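ABC transporter ATP-binding protein (Leptospira interrogans serovar Copenhageni, PDB 4HZI) probably binds and hydrolyses ATP as the ATPase subunit of an orphan ABC transporter involved in manganese utilization and tolerance. Local coordinates at residues Phe255-Ile258 / Glu259-Phe262; Phe55-Lys58 / Thr59-Cys63. All coordinates share one frame; numbering follows the deposited sequence.

From the N terminus, interaction 2 comes first. Residues 55-63 carry the chain out of strand 53-58, at one side of the antiparallel sheet, through a tight turn and into strand 62-67, which lies inside the mixed sheet. Interaction 1 opens much later, where strand 251-255 on the edge of that mixed sheet gives way to helix 258-261. Interaction 2 closes a four-residue turn, interaction 1 the first turn of a helix; the two follow in series and neither nest nor cross. Their centres are about 13 Å apart, and the ring of F255 bridges them: its CZ lies 3.3 Å from O of E56, and its CD1 packs 3.8 Å from CB of F55. Thus the antiparallel sheet meets the edge of the mixed one.

Interaction 1: Phe255-Ile258 / Glu259-Phe262; sequences FGPI and EECF
I258 lies over one face of the F262 ring, four residues further on. Its CG1 stands 3.8 Å from the ring centroid and 5° off the normal, a CH-pi contact with the centre of the face, while CD1 reaches 3.9 Å from CE2 of F262 nearer the rim. With CG1 of I258 trans to its own N (chi1 -166°), the longer branch extends over the ring; a branched aliphatic chain suits this cover. The backbone beneath fixes the spacing: N of F262 donates to O of I258 at 2.8 Å, and N of C261 to O of P257 at 3.0 Å, so this oxygen at the N-cap starts the first turn.

Proline suits the position before the helix, since it needs no N-H there, and the acidic chains flank its ring. OE2 of E259 approaches CB of P257 at 3.6 Å. The extended chain of E260 brings its OE2 within 3.7 Å of CD of P257. The negative charges are probably favoured by the amino end of the helix dipole. On the buried side, SG of C261 lies 3.4 Å from N of G256; cysteine is small enough to fit against the corner. G256 adopts backbone angles that leave no room for a side chain beside the carbonyl before it, which suits glycine.

Outside this turn, W284 meets the F262 ring edge-to-face, and backbone bonds tie G256 to A244 and I258 to S242. C261 and F262 rest on strand 243-248, so the short helix that follows edge strand 251-255 folds back against its neighbour in the mixed sheet.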
loop_
_atom_site.group_PDB
_atom_site.type_symbol
_atom_site.label_atom_id
_atom_site.label_comp_id
_atom_site.label_asym_id
_atom_site.label_seq_id
_atom_site.Cartn_x
_atom_site.Cartn_y
_atom_site.Cartn_z
ATOM N N PHE A 255 16.332 6.138 -17.612
ATOM C CA PHE A 255 16.293 4.735 -17.946
ATOM C C PHE A 255 17.743 4.272 -17.948
ATOM O O PHE A 255 18.615 4.921 -18.563
ATOM C CB PHE A 255 15.679 4.494 -19.334
ATOM C CG PHE A 255 15.968 3.133 -19.926
ATOM C CD1 PHE A 255 15.657 1.973 -19.221
ATOM C CD2 PHE A 255 16.553 2.999 -21.155
ATOM C CE1 PHE A 255 15.952 0.729 -19.732
ATOM C CE2 PHE A 255 16.848 1.746 -21.680
ATOM C CZ PHE A 255 16.536 0.612 -20.977
ATOM N N GLY A 256 18.015 3.168 -17.267
ATOM C CA GLY A 256 19.363 2.578 -17.325
ATOM C C GLY A 256 19.628 1.549 -16.248
ATOM O O GLY A 256 18.689 1.024 -15.612
ATOM N N PRO A 257 20.915 1.219 -16.029
ATOM C CA PRO A 257 21.270 0.323 -14.926
ATOM C C PRO A 257 20.683 0.861 -13.649
ATOM O O PRO A 257 20.718 2.053 -13.390
ATOM C CB PRO A 257 22.826 0.382 -14.888
ATOM C CG PRO A 257 23.224 0.796 -16.271
ATOM C CD PRO A 257 22.103 1.731 -16.742
ATOM N N ILE A 258 20.160 -0.026 -12.822
ATOM C CA ILE A 258 19.452 0.428 -11.635
ATOM C C ILE A 258 20.338 1.302 -10.715
ATOM O O ILE A 258 19.877 2.246 -10.144
ATOM C CB ILE A 258 18.803 -0.754 -10.934
ATOM C CG1 ILE A 258 17.770 -0.292 -9.901
ATOM C CG2 ILE A 258 19.882 -1.700 -10.342
ATOM C CD1 ILE A 258 16.928 -1.461 -9.414
ATOM N N GLU A 259 21.624 1.015 -10.575
ATOM C CA GLU A 259 22.479 1.877 -9.716
ATOM C C GLU A 259 22.584 3.302 -10.246
ATOM O O GLU A 259 22.748 4.256 -9.477
ATOM C CB GLU A 259 23.930 1.337 -9.529
ATOM C CG GLU A 259 24.133 -0.166 -9.632
ATOM C CD GLU A 259 24.284 -0.648 -11.090
ATOM O OE1 GLU A 259 25.398 -0.555 -11.720
ATOM O OE2 GLU A 259 23.265 -1.150 -11.608
ATOM N N GLU A 260 22.506 3.454 -11.563
ATOM C CA GLU A 260 22.534 4.770 -12.202
ATOM C C GLU A 260 21.210 5.447 -11.965
ATOM O O GLU A 260 21.161 6.637 -11.630
ATOM C CB GLU A 260 22.761 4.545 -13.714
ATOM C CG GLU A 260 22.937 5.783 -14.590
ATOM C CD GLU A 260 23.142 5.405 -16.035
ATOM O OE1 GLU A 260 24.296 5.096 -16.409
ATOM O OE2 GLU A 260 22.146 5.387 -16.848
ATOM N N CYS A 261 20.093 4.706 -12.117
ATOM C CA CYS A 261 18.790 5.345 -11.872
ATOM C C CYS A 261 18.549 5.700 -10.429
ATOM O O CYS A 261 17.879 6.680 -10.143
ATOM C CB CYS A 261 17.640 4.446 -12.278
ATOM S SG CYS A 261 17.575 4.123 -13.988
ATOM N N PHE A 262 19.053 4.869 -9.510
ATOM C CA PHE A 262 18.722 5.024 -8.106
ATOM C C PHE A 262 19.766 5.804 -7.337
ATOM O O PHE A 262 19.949 5.562 -6.155
ATOM C CB PHE A 262 18.482 3.680 -7.437
ATOM C CG PHE A 262 17.129 3.048 -7.752
ATOM C CD1 PHE A 262 16.368 3.457 -8.816
ATOM C CD2 PHE A 262 16.640 2.058 -6.935
ATOM C CE1 PHE A 262 15.150 2.841 -9.104
ATOM C CE2 PHE A 262 15.425 1.436 -7.205
ATOM C CZ PHE A 262 14.679 1.825 -8.298
#

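Interaction 2: Phe55-Lys58 / Thr59-Cys63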
loop_
_atom_site.group_PDB
_atom_site.type_symbol
_atom_site.label_atom_id
_atom_site.label_comp_id
_atom_site.label_asym_id
_atom_site.label_seq_id
_atom_site.Cartn_x
_atom_site.Cartn_y
_atom_site.Cartn_z
ATOM N N PHE A 55 12.173 2.981 -23.697
ATOM C CA PHE A 55 13.023 2.086 -22.952
ATOM C C PHE A 55 13.066 0.731 -23.639
ATOM O O PHE A 55 12.361 0.479 -24.614
ATOM C CB PHE A 55 12.626 1.980 -21.473
ATOM C CG PHE A 55 11.307 1.306 -21.196
ATOM C CD1 PHE A 55 11.208 -0.089 -20.954
ATOM C CD2 PHE A 55 10.160 2.090 -21.079
ATOM C CE1 PHE A 55 9.979 -0.661 -20.640
ATOM C CE2 PHE A 55 8.926 1.503 -20.761
ATOM C CZ PHE A 55 8.844 0.143 -20.533
ATOM N N GLU A 56 13.894 -0.177 -23.143
ATOM C CA GLU A 56 13.878 -1.513 -23.735
ATOM C C GLU A 56 14.309 -2.564 -22.720
ATOM O O GLU A 56 14.961 -2.216 -21.751
ATOM C CB GLU A 56 14.718 -1.585 -24.996
ATOM C CG GLU A 56 16.204 -1.505 -24.840
ATOM C CD GLU A 56 16.933 -2.643 -25.583
ATOM O OE1 GLU A 56 16.339 -3.363 -26.453
ATOM O OE2 GLU A 56 18.133 -2.829 -25.280
ATOM N N ILE A 57 13.855 -3.799 -22.918
ATOM C CA ILE A 57 14.194 -4.892 -22.000
ATOM C C ILE A 57 14.705 -6.007 -22.912
ATOM O O ILE A 57 14.049 -6.400 -23.884
ATOM C CB ILE A 57 12.965 -5.403 -21.181
ATOM C CG1 ILE A 57 12.287 -4.261 -20.411
ATOM C CG2 ILE A 57 13.383 -6.561 -20.261
ATOM C CD1 ILE A 57 10.991 -4.639 -19.714
ATOM N N LYS A 58 15.901 -6.519 -22.608
ATOM C CA LYS A 58 16.457 -7.622 -23.388
ATOM C C LYS A 58 16.081 -8.939 -22.737
ATOM O O LYS A 58 15.683 -8.983 -21.561
ATOM C CB LYS A 58 17.972 -7.487 -23.434
ATOM C CG LYS A 58 18.428 -6.132 -23.951
ATOM C CD LYS A 58 19.717 -6.270 -24.717
ATOM C CE LYS A 58 20.181 -4.942 -25.281
ATOM N NZ LYS A 58 20.429 -3.970 -24.191
ATOM N N THR A 59 16.147 -10.006 -23.533
ATOM C CA THR A 59 15.950 -11.357 -23.048
ATOM C C THR A 59 16.721 -11.577 -21.744
ATOM O O THR A 59 17.884 -11.225 -21.632
ATOM C CB THR A 59 16.347 -12.378 -24.130
ATOM O OG1 THR A 59 15.474 -12.196 -25.238
ATOM C CG2 THR A 59 16.145 -13.792 -23.634
ATOM N N ASN A 60 16.022 -12.109 -20.752
ATOM C CA ASN A 60 16.575 -12.415 -19.429
ATOM C C ASN A 60 16.999 -11.217 -18.571
ATOM O O ASN A 60 17.670 -11.370 -17.534
ATOM C CB ASN A 60 17.695 -13.490 -19.557
ATOM C CG ASN A 60 17.168 -14.794 -20.137
ATOM O OD1 ASN A 60 16.011 -15.163 -19.938
ATOM N ND2 ASN A 60 18.029 -15.516 -20.836
ATOM N N GLU A 61 16.571 -10.008 -18.954
ATOM C CA GLU A 61 16.674 -8.879 -18.067
ATOM C C GLU A 61 15.432 -8.724 -17.153
ATOM O O GLU A 61 14.272 -9.135 -17.475
ATOM C CB GLU A 61 16.883 -7.560 -18.831
ATOM C CG GLU A 61 18.189 -7.510 -19.586
ATOM C CD GLU A 61 18.472 -6.127 -20.132
ATOM O OE1 GLU A 61 17.487 -5.416 -20.505
ATOM O OE2 GLU A 61 19.683 -5.772 -20.194
ATOM N N HIS A 62 15.693 -8.125 -16.010
ATOM C CA HIS A 62 14.666 -7.831 -15.026
ATOM C C HIS A 62 14.723 -6.298 -14.838
ATOM O O HIS A 62 15.696 -5.739 -14.334
ATOM C CB HIS A 62 14.941 -8.644 -13.752
ATOM C CG HIS A 62 14.816 -10.106 -13.991
ATOM N ND1 HIS A 62 13.597 -10.712 -14.265
ATOM C CD2 HIS A 62 15.761 -11.073 -14.152
ATOM C CE1 HIS A 62 13.792 -11.998 -14.504
ATOM N NE2 HIS A 62 15.098 -12.244 -14.439
ATOM N N CYS A 63 13.637 -5.639 -15.258
ATOM C CA CYS A 63 13.549 -4.189 -15.287
ATOM C C CYS A 63 12.430 -3.716 -14.360
ATOM O O CYS A 63 11.357 -4.282 -14.364
ATOM C CB CYS A 63 13.255 -3.732 -16.715
ATOM S SG CYS A 63 13.269 -1.919 -16.866
HETATM O O HOH W 1 20.811 -3.739 -21.401
#
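Between K58 and E61 the backbone makes a type II beta turn, closed by N of E61 donating to O of K58 at 2.9 Å. N60 takes the positive phi (67°) that the third position of this turn demands, which asparagine tolerates better than most residues. The side chain of E61 lies alongside K58, both pointing the same way: its CG stands opposite its own carbonyl carbon (chi1 -64°) and the chain then runs extended, carrying the carboxylate back to N of K58. OE1 of E61 accepts from that N at 2.9 Å in a nearly straight bond (176°), met from above the carboxylate plane, so the turn is gripped twice.

The other oxygen, OE2, is joined to NZ of K58 through a water. NZ also forms a salt bridge with OE2 of E56, 2.8 Å away, so the long lysine chain pairs directly with E56 and reaches E61 through the water. Away from these charges, buried I57 and C63 meet through carbon, CG1 of I57 lying 3.9 Å from CB of C63, and the aliphatic base of E61 covers CG2 of I57.

E61 pairs through its backbone with S227, while I57 bonds to L34 and L35. This beta-turn connection leads from the antiparallel sheet into core strand 62-67 and on to a probable Walker A P-loop, as in ABC ATPases.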